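Local atomic coordinates of LbaCas13a H328A (C2c2) (Lachnospiraceae bacterium NK4A179, PDB entry 5WLH), a protein that binds CRISPR guide RNA as its precursor and, as a Cas13a nuclease, is an RNA-targeting enzyme with a preference for cleaving at adenosine. Residues L101-M106 against N160-I165; E175-D179 against K200-M204; F527-P532 against L592-K596. One frame throughout, in Å; residues are numbered along the deposited sequence.

Contact 1: residues L101-M106 against N160-I165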
loop_
_atom_site.group_PDB
_atom_site.type_symbol
_atom_site.label_atom_id
_atom_site.label_comp_id
_atom_site.label_asym_id
_atom_site.label_seq_id
_atom_site.Cartn_x
_atom_site.Cartn_y
_atom_site.Cartn_z
ATOM N N LEU A 101 -9.846 29.776 33.729
ATOM C CA LEU A 101 -8.509 29.957 33.160
ATOM C C LEU A 101 -8.642 30.080 31.644
ATOM O O LEU A 101 -8.398 29.147 30.874
ATOM C CB LEU A 101 -7.591 28.812 33.561
ATOM C CG LEU A 101 -6.103 29.043 33.307
ATOM C CD1 LEU A 101 -5.619 30.306 34.001
ATOM C CD2 LEU A 101 -5.298 27.842 33.764
ATOM N N VAL A 102 -9.043 31.271 31.216
ATOM C CA VAL A 102 -9.198 31.608 29.807
ATOM C C VAL A 102 -8.164 32.681 29.502
ATOM O O VAL A 102 -8.368 33.865 29.803
ATOM C CB VAL A 102 -10.618 32.078 29.487
ATOM C CG1 VAL A 102 -10.745 32.417 28.004
ATOM C CG2 VAL A 102 -11.605 31.010 29.894
ATOM N N LEU A 103 -7.044 32.261 28.908
ATOM C CA LEU A 103 -5.910 33.160 28.726
ATOM C C LEU A 103 -6.272 34.355 27.860
ATOM O O LEU A 103 -5.787 35.467 28.096
ATOM C CB LEU A 103 -4.738 32.398 28.109
ATOM C CG LEU A 103 -3.646 31.924 29.060
ATOM C CD1 LEU A 103 -2.353 31.738 28.292
ATOM C CD2 LEU A 103 -3.466 32.920 30.202
ATOM N N SER A 104 -7.110 34.143 26.841
ATOM C CA SER A 104 -7.478 35.238 25.947
ATOM C C SER A 104 -8.202 36.339 26.705
ATOM O O SER A 104 -7.976 37.527 26.448
ATOM C CB SER A 104 -8.349 34.722 24.800
ATOM O OG SER A 104 -9.445 33.968 25.290
ATOM N N ASP A 105 -9.070 35.966 27.649
ATOM C CA ASP A 105 -9.741 36.970 28.468
ATOM C C ASP A 105 -8.765 37.640 29.429
ATOM O O ASP A 105 -8.779 38.866 29.582
ATOM C CB ASP A 105 -10.901 36.335 29.237
ATOM C CG ASP A 105 -11.970 35.770 28.317
ATOM O OD1 ASP A 105 -11.988 36.141 27.124
ATOM O OD2 ASP A 105 -12.789 34.949 28.783
ATOM N N MET A 106 -7.897 36.856 30.073
ATOM C CA MET A 106 -7.001 37.418 31.082
ATOM C C MET A 106 -6.016 38.408 30.472
ATOM O O MET A 106 -5.713 39.447 31.071
ATOM C CB MET A 106 -6.251 36.292 31.793
ATOM C CG MET A 106 -7.131 35.398 32.636
ATOM S SD MET A 106 -6.345 33.800 32.909
ATOM C CE MET A 106 -4.875 34.309 33.804
ATOM N N ASN A 160 -3.016 34.763 40.650
ATOM C CA ASN A 160 -4.117 34.989 39.720
ATOM C C ASN A 160 -4.524 33.703 39.011
ATOM O O ASN A 160 -5.715 33.465 38.781
ATOM C CB ASN A 160 -3.745 36.059 38.700
ATOM C CG ASN A 160 -4.951 36.572 37.956
ATOM O OD1 ASN A 160 -6.021 36.737 38.543
ATOM N ND2 ASN A 160 -4.808 36.770 36.652
ATOM N N PHE A 161 -3.554 32.856 38.655
ATOM C CA PHE A 161 -3.910 31.577 38.052
ATOM C C PHE A 161 -4.724 30.726 39.019
ATOM O O PHE A 161 -5.715 30.098 38.628
ATOM C CB PHE A 161 -2.642 30.839 37.598
ATOM C CG PHE A 161 -2.244 31.117 36.159
ATOM C CD1 PHE A 161 -1.997 32.408 35.723
ATOM C CD2 PHE A 161 -2.097 30.070 35.252
ATOM C CE1 PHE A 161 -1.621 32.661 34.398
ATOM C CE2 PHE A 161 -1.724 30.314 33.937
ATOM C CZ PHE A 161 -1.481 31.602 33.511
ATOM N N ILE A 162 -4.332 30.703 40.297
ATOM C CA ILE A 162 -5.084 29.941 41.289
ATOM C C ILE A 162 -6.502 30.489 41.406
ATOM O O ILE A 162 -7.475 29.730 41.488
ATOM C CB ILE A 162 -4.345 29.955 42.642
ATOM C CG1 ILE A 162 -3.180 28.959 42.625
ATOM C CG2 ILE A 162 -5.312 29.672 43.815
ATOM C CD1 ILE A 162 -2.294 29.015 43.850
ATOM N N ASN A 163 -6.640 31.815 41.380
ATOM C CA ASN A 163 -7.962 32.428 41.464
ATOM C C ASN A 163 -8.804 32.102 40.238
ATOM O O ASN A 163 -9.986 31.773 40.362
ATOM C CB ASN A 163 -7.834 33.942 41.635
ATOM C CG ASN A 163 -7.301 34.331 42.994
ATOM O OD1 ASN A 163 -7.383 33.560 43.955
ATOM N ND2 ASN A 163 -6.747 35.536 43.085
ATOM N N ARG A 164 -8.219 32.189 39.043
ATOM C CA ARG A 164 -8.986 31.870 37.846
ATOM C C ARG A 164 -9.347 30.388 37.806
ATOM O O ARG A 164 -10.446 30.021 37.370
ATOM C CB ARG A 164 -8.204 32.285 36.599
ATOM C CG ARG A 164 -7.980 33.787 36.475
ATOM C CD ARG A 164 -9.294 34.564 36.426
ATOM N NE ARG A 164 -9.974 34.407 35.143
ATOM C CZ ARG A 164 -10.223 35.400 34.291
ATOM N NH1 ARG A 164 -10.849 35.150 33.146
ATOM N NH2 ARG A 164 -9.847 36.644 34.578
ATOM N N ILE A 165 -8.450 29.528 38.297
ATOM C CA ILE A 165 -8.673 28.084 38.243
ATOM C C ILE A 165 -9.803 27.667 39.183
ATOM O O ILE A 165 -10.621 26.805 38.841
ATOM C CB ILE A 165 -7.363 27.335 38.558
ATOM C CG1 ILE A 165 -6.421 27.378 37.353
ATOM C CG2 ILE A 165 -7.630 25.891 38.957
ATOM C CD1 ILE A 165 -4.995 26.981 37.697
#
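The residues leading into helix 103-107 fit against one side of helix 158-166, with Leu101 as the main bump. Its branched end fills the hollow between Phe161 and Ile165, one turn apart on the partner helix: CD1 sits over the Phe161 ring face, 4.0 Å from the centroid in a CH-pi contact, and CD2 meets Ile165 CG1 at 3.8 Å. The floor is Arg164, whose CB is 4.2 Å from Leu101 CD1. Met106 fills the next depression, its CE 3.7 Å from Phe161 CE1 and 3.8 Å from Asn160 ND2; its sulfur, 5.5 Å from the ring centroid, makes a Met-aromatic contact. In return Arg164 reaches across, its guanidinium lying face-on over Met106, with CZ 3.5 Å from CG. Helix 218-230 covers the neighbouring edge through Phe222 on Phe161 and Val226 on Leu103. No hydrogen bond joins the two segments: Arg164 NE bonds to Gly100 O, just before Leu101, so across the segments the contact rests on van der Waals fit, the guanidinium face included.

Contact 2: residues E175-D179 against K200-M204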
loop_
_atom_site.group_PDB
_atom_site.type_symbol
_atom_site.label_atom_id
_atom_site.label_comp_id
_atom_site.label_asym_id
_atom_site.label_seq_id
_atom_site.Cartn_x
_atom_site.Cartn_y
_atom_site.Cartn_z
ATOM N N GLU A 175 -5.533 14.844 45.060
ATOM C CA GLU A 175 -4.352 14.756 44.210
ATOM C C GLU A 175 -4.582 13.779 43.064
ATOM O O GLU A 175 -4.143 14.022 41.933
ATOM C CB GLU A 175 -3.131 14.340 45.031
ATOM C CG GLU A 175 -1.821 14.489 44.283
ATOM C CD GLU A 175 -0.691 13.676 44.881
ATOM O OE1 GLU A 175 -0.107 14.115 45.891
ATOM O OE2 GLU A 175 -0.375 12.599 44.331
ATOM N N ASP A 176 -5.274 12.667 43.334
ATOM C CA ASP A 176 -5.507 11.672 42.292
ATOM C C ASP A 176 -6.404 12.224 41.191
ATOM O O ASP A 176 -6.222 11.897 40.012
ATOM C CB ASP A 176 -6.115 10.404 42.893
ATOM C CG ASP A 176 -6.205 9.264 41.888
ATOM O OD1 ASP A 176 -5.152 8.836 41.363
ATOM O OD2 ASP A 176 -7.332 8.803 41.616
ATOM N N ILE A 177 -7.382 13.053 41.554
ATOM C CA ILE A 177 -8.167 13.753 40.543
ATOM C C ILE A 177 -7.263 14.641 39.698
ATOM O O ILE A 177 -7.380 14.683 38.467
ATOM C CB ILE A 177 -9.290 14.563 41.211
ATOM C CG1 ILE A 177 -10.363 13.625 41.773
ATOM C CG2 ILE A 177 -9.886 15.556 40.228
ATOM C CD1 ILE A 177 -11.223 14.261 42.837
ATOM N N ILE A 178 -6.339 15.354 40.344
ATOM C CA ILE A 178 -5.405 16.207 39.615
ATOM C C ILE A 178 -4.522 15.364 38.702
ATOM O O ILE A 178 -4.324 15.687 37.523
ATOM C CB ILE A 178 -4.576 17.047 40.604
ATOM C CG1 ILE A 178 -5.453 18.144 41.215
ATOM C CG2 ILE A 178 -3.347 17.630 39.914
ATOM C CD1 ILE A 178 -4.880 18.795 42.458
ATOM N N ASP A 179 -3.991 14.258 39.231
ATOM C CA ASP A 179 -3.156 13.379 38.421
ATOM C C ASP A 179 -3.924 12.831 37.226
ATOM O O ASP A 179 -3.381 12.742 36.120
ATOM C CB ASP A 179 -2.612 12.236 39.274
ATOM C CG ASP A 179 -1.428 12.656 40.113
ATOM O OD1 ASP A 179 -0.994 13.816 39.975
ATOM O OD2 ASP A 179 -0.922 11.825 40.898
ATOM N N LYS A 200 0.964 20.616 38.155
ATOM C CA LYS A 200 0.531 19.871 39.329
ATOM C C LYS A 200 0.762 20.671 40.607
ATOM O O LYS A 200 -0.112 20.735 41.476
ATOM C CB LYS A 200 1.257 18.535 39.409
ATOM C CG LYS A 200 1.007 17.847 40.744
ATOM C CD LYS A 200 1.026 16.353 40.635
ATOM C CE LYS A 200 0.477 15.737 41.915
ATOM N NZ LYS A 200 0.685 14.273 41.905
ATOM N N LYS A 201 1.933 21.292 40.728
ATOM C CA LYS A 201 2.246 22.088 41.910
ATOM C C LYS A 201 1.270 23.243 42.057
ATOM O O LYS A 201 0.779 23.524 43.157
ATOM C CB LYS A 201 3.679 22.609 41.803
ATOM C CG LYS A 201 4.165 23.493 42.941
ATOM C CD LYS A 201 5.706 23.465 42.978
ATOM C CE LYS A 201 6.279 24.375 44.067
ATOM N NZ LYS A 201 7.777 24.469 43.973
ATOM N N LEU A 202 0.967 23.906 40.942
ATOM C CA LEU A 202 -0.011 24.984 40.943
ATOM C C LEU A 202 -1.386 24.488 41.376
ATOM O O LEU A 202 -2.057 25.137 42.187
ATOM C CB LEU A 202 -0.077 25.596 39.548
ATOM C CG LEU A 202 -1.236 26.528 39.227
ATOM C CD1 LEU A 202 -1.062 27.783 39.995
ATOM C CD2 LEU A 202 -1.250 26.826 37.731
ATOM N N LEU A 203 -1.821 23.340 40.853
ATOM C CA LEU A 203 -3.151 22.836 41.192
ATOM C C LEU A 203 -3.225 22.387 42.644
ATOM O O LEU A 203 -4.263 22.544 43.298
ATOM C CB LEU A 203 -3.531 21.683 40.266
ATOM C CG LEU A 203 -3.844 22.133 38.840
ATOM C CD1 LEU A 203 -3.918 20.927 37.911
ATOM C CD2 LEU A 203 -5.153 22.914 38.834
ATOM N N MET A 204 -2.147 21.796 43.161
ATOM C CA MET A 204 -2.148 21.415 44.573
ATOM C C MET A 204 -2.201 22.644 45.471
ATOM O O MET A 204 -2.914 22.647 46.486
ATOM C CB MET A 204 -0.928 20.549 44.888
ATOM C CG MET A 204 -0.940 19.189 44.171
ATOM S SD MET A 204 -2.137 17.988 44.799
ATOM C CE MET A 204 -1.318 17.442 46.308
#
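Helices 175-185 and 193-206 follow each other and pack as a helical hairpin, the axes of their short segments 10.4 Å apart at closest approach, with 144° between their N-to-C directions, nearer antiparallel. One donor serves two acceptors. Lys200 reaches across the interface until NZ lies 2.6 Å from Asp179 OD1, a short salt bridge, and 3.1 Å from Glu175 OE2, a second salt bridge whose hydrogen bond is weak. The two carboxylates stand one turn apart, as the backbone bond from Asp179 N to Glu175 O (2.7 Å) shows, so a single ammonium can reach both. Beside it lies an apolar seam: Ile178 CD1 is 3.9 Å from Leu203 CB and 3.7 Å from Met204 SD, which also touches Glu175 CG at 3.6 Å. The adjacent Lys201 faces away and gives its NZ to the carbonyls of Asp213 and Ile216. Tyr211 packs against Lys200 and Met204. One ammonium thus bridges two like charges on the more open flank, while sulfur and aliphatic groups close the buried part.

Contact 3: residues F527-P532 against L592-K596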
loop_
_atom_site.group_PDB
_atom_site.type_symbol
_atom_site.label_atom_id
_atom_site.label_comp_id
_atom_site.label_asym_id
_atom_site.label_seq_id
_atom_site.Cartn_x
_atom_site.Cartn_y
_atom_site.Cartn_z
ATOM N N PHE A 527 7.146 -21.565 -14.441
ATOM C CA PHE A 527 6.564 -21.797 -15.761
ATOM C C PHE A 527 7.215 -20.944 -16.841
ATOM O O PHE A 527 7.493 -21.427 -17.948
ATOM C CB PHE A 527 5.062 -21.506 -15.707
ATOM C CG PHE A 527 4.400 -21.531 -17.048
ATOM C CD1 PHE A 527 4.396 -22.692 -17.802
ATOM C CD2 PHE A 527 3.780 -20.404 -17.554
ATOM C CE1 PHE A 527 3.790 -22.732 -19.029
ATOM C CE2 PHE A 527 3.163 -20.436 -18.796
ATOM C CZ PHE A 527 3.174 -21.605 -19.537
ATOM N N LEU A 528 7.446 -19.660 -16.549
ATOM C CA LEU A 528 7.959 -18.749 -17.564
ATOM C C LEU A 528 9.375 -19.082 -18.009
ATOM O O LEU A 528 9.803 -18.614 -19.062
ATOM C CB LEU A 528 7.938 -17.315 -17.051
ATOM C CG LEU A 528 6.533 -16.787 -16.797
ATOM C CD1 LEU A 528 6.592 -15.278 -16.426
ATOM C CD2 LEU A 528 5.647 -17.026 -18.008
ATOM N N LEU A 529 10.110 -19.857 -17.238
ATOM C CA LEU A 529 11.473 -20.187 -17.619
ATOM C C LEU A 529 11.579 -21.528 -18.331
ATOM O O LEU A 529 12.691 -21.926 -18.703
ATOM C CB LEU A 529 12.383 -20.156 -16.388
ATOM C CG LEU A 529 12.490 -18.742 -15.796
ATOM C CD1 LEU A 529 13.536 -18.708 -14.718
ATOM C CD2 LEU A 529 12.770 -17.691 -16.906
ATOM N N LEU A 530 10.462 -22.219 -18.553
ATOM C CA LEU A 530 10.513 -23.437 -19.356
ATOM C C LEU A 530 10.935 -23.096 -20.777
ATOM O O LEU A 530 10.665 -22.004 -21.282
ATOM C CB LEU A 530 9.165 -24.162 -19.357
ATOM C CG LEU A 530 8.639 -24.673 -18.004
ATOM C CD1 LEU A 530 7.395 -25.529 -18.197
ATOM C CD2 LEU A 530 9.706 -25.425 -17.205
ATOM N N LYS A 531 11.624 -24.034 -21.414
ATOM C CA LYS A 531 12.258 -23.804 -22.699
ATOM C C LYS A 531 11.464 -24.450 -23.827
ATOM O O LYS A 531 10.719 -25.409 -23.603
ATOM C CB LYS A 531 13.695 -24.347 -22.673
ATOM C CG LYS A 531 14.609 -23.584 -21.719
ATOM C CD LYS A 531 14.961 -22.205 -22.266
ATOM C CE LYS A 531 15.545 -21.296 -21.185
ATOM N NZ LYS A 531 14.494 -20.562 -20.397
ATOM N N PRO A 532 11.593 -23.944 -25.058
ATOM C CA PRO A 532 10.756 -24.442 -26.156
ATOM C C PRO A 532 11.039 -25.905 -26.478
ATOM O O PRO A 532 12.064 -26.472 -26.090
ATOM C CB PRO A 532 11.137 -23.536 -27.335
ATOM C CG PRO A 532 11.793 -22.351 -26.726
ATOM C CD PRO A 532 12.474 -22.848 -25.496
ATOM N N LEU A 592 1.443 -22.671 -26.832
ATOM C CA LEU A 592 1.692 -22.467 -25.404
ATOM C C LEU A 592 2.972 -21.677 -25.168
ATOM O O LEU A 592 3.019 -20.778 -24.315
ATOM C CB LEU A 592 1.774 -23.818 -24.695
ATOM C CG LEU A 592 2.138 -23.765 -23.212
ATOM C CD1 LEU A 592 1.033 -22.987 -22.499
ATOM C CD2 LEU A 592 2.279 -25.165 -22.640
ATOM N N THR A 593 4.023 -21.999 -25.925
ATOM C CA THR A 593 5.312 -21.347 -25.750
ATOM C C THR A 593 5.241 -19.877 -26.130
ATOM O O THR A 593 5.869 -19.027 -25.485
ATOM C CB THR A 593 6.375 -22.081 -26.583
ATOM O OG1 THR A 593 6.742 -23.284 -25.908
ATOM C CG2 THR A 593 7.615 -21.216 -26.769
ATOM N N ASP A 594 4.460 -19.550 -27.156
ATOM C CA ASP A 594 4.348 -18.154 -27.546
ATOM C C ASP A 594 3.614 -17.339 -26.484
ATOM O O ASP A 594 4.041 -16.233 -26.143
ATOM C CB ASP A 594 3.659 -18.047 -28.895
ATOM C CG ASP A 594 4.648 -18.091 -30.044
ATOM O OD1 ASP A 594 5.872 -18.214 -29.798
ATOM O OD2 ASP A 594 4.199 -17.993 -31.189
ATOM N N LEU A 595 2.520 -17.874 -25.944
ATOM C CA LEU A 595 1.823 -17.175 -24.866
ATOM C C LEU A 595 2.717 -17.011 -23.640
ATOM O O LEU A 595 2.736 -15.943 -23.012
ATOM C CB LEU A 595 0.553 -17.934 -24.497
ATOM C CG LEU A 595 -0.520 -17.957 -25.584
ATOM C CD1 LEU A 595 -1.638 -18.862 -25.103
ATOM C CD2 LEU A 595 -1.052 -16.567 -25.898
ATOM N N LYS A 596 3.451 -18.067 -23.280
ATOM C CA LYS A 596 4.437 -17.987 -22.212
ATOM C C LYS A 596 5.463 -16.897 -22.489
ATOM O O LYS A 596 5.842 -16.151 -21.582
ATOM C CB LYS A 596 5.133 -19.343 -22.057
ATOM C CG LYS A 596 6.220 -19.393 -21.007
ATOM C CD LYS A 596 7.030 -20.685 -21.120
ATOM C CE LYS A 596 7.967 -20.678 -22.323
ATOM N NZ LYS A 596 9.130 -19.741 -22.189
#
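Lys596 is the side chain around which this contact is built. From helix 588-602 it leaves extended, chi1 and chi2 both t, then turns at chi3 and chi4, both p, so that NZ swings into the loop and donates to Leu530 O at 2.9 Å and, weakly, to Leu528 O at 3.4 Å. Its methylenes do the apolar work: CG lies over the face of the Phe527 ring, 4.2 Å from the centroid (CH-pi), and 3.9 Å from Leu528 CD2. Phe527 leaves the backbone sideways, and its t rotamer brings the ring up against Lys596 and Leu592, whose CD1 lies at the ring edge, 3.9 Å from CZ. Lys531 points away and curls back, its NZ bonding to Leu529 O at 2.8 Å. Pro532 CB rests 4.3 Å from Thr593 CG2, while Thr593 OG1 bonds to Val589 O. Leu528 also touches Arg603, which opens an Arg-Asn-x-x-x-His sequence, consistent with the HEPN nuclease motif of Cas13 enzymes; the contact probably lies among the helices around that motif.

Contacts 1 and 2 are neighbours, their centres about 17 Å apart, and touch, though they share no helix: Ile162 of helix 158-166 packs on Leu202 of helix 193-206, and Ile165 on Leu202 and Leu203. Both come no closer than about 15 Å to the bound RNA, in a region that is probably part of the guide-recognition lobe. Contact 3 lies on the other side of the chain's centre, its centre 75 Å or more from theirs. Contacts 1 and 3 are buried; contact 2 is partly open. The chemistry differs accordingly: no hydrogen bond crosses contact 1, contact 2 pairs opposite charges, and contact 3 lets a buried lysine ammonium donate to loop carbonyls.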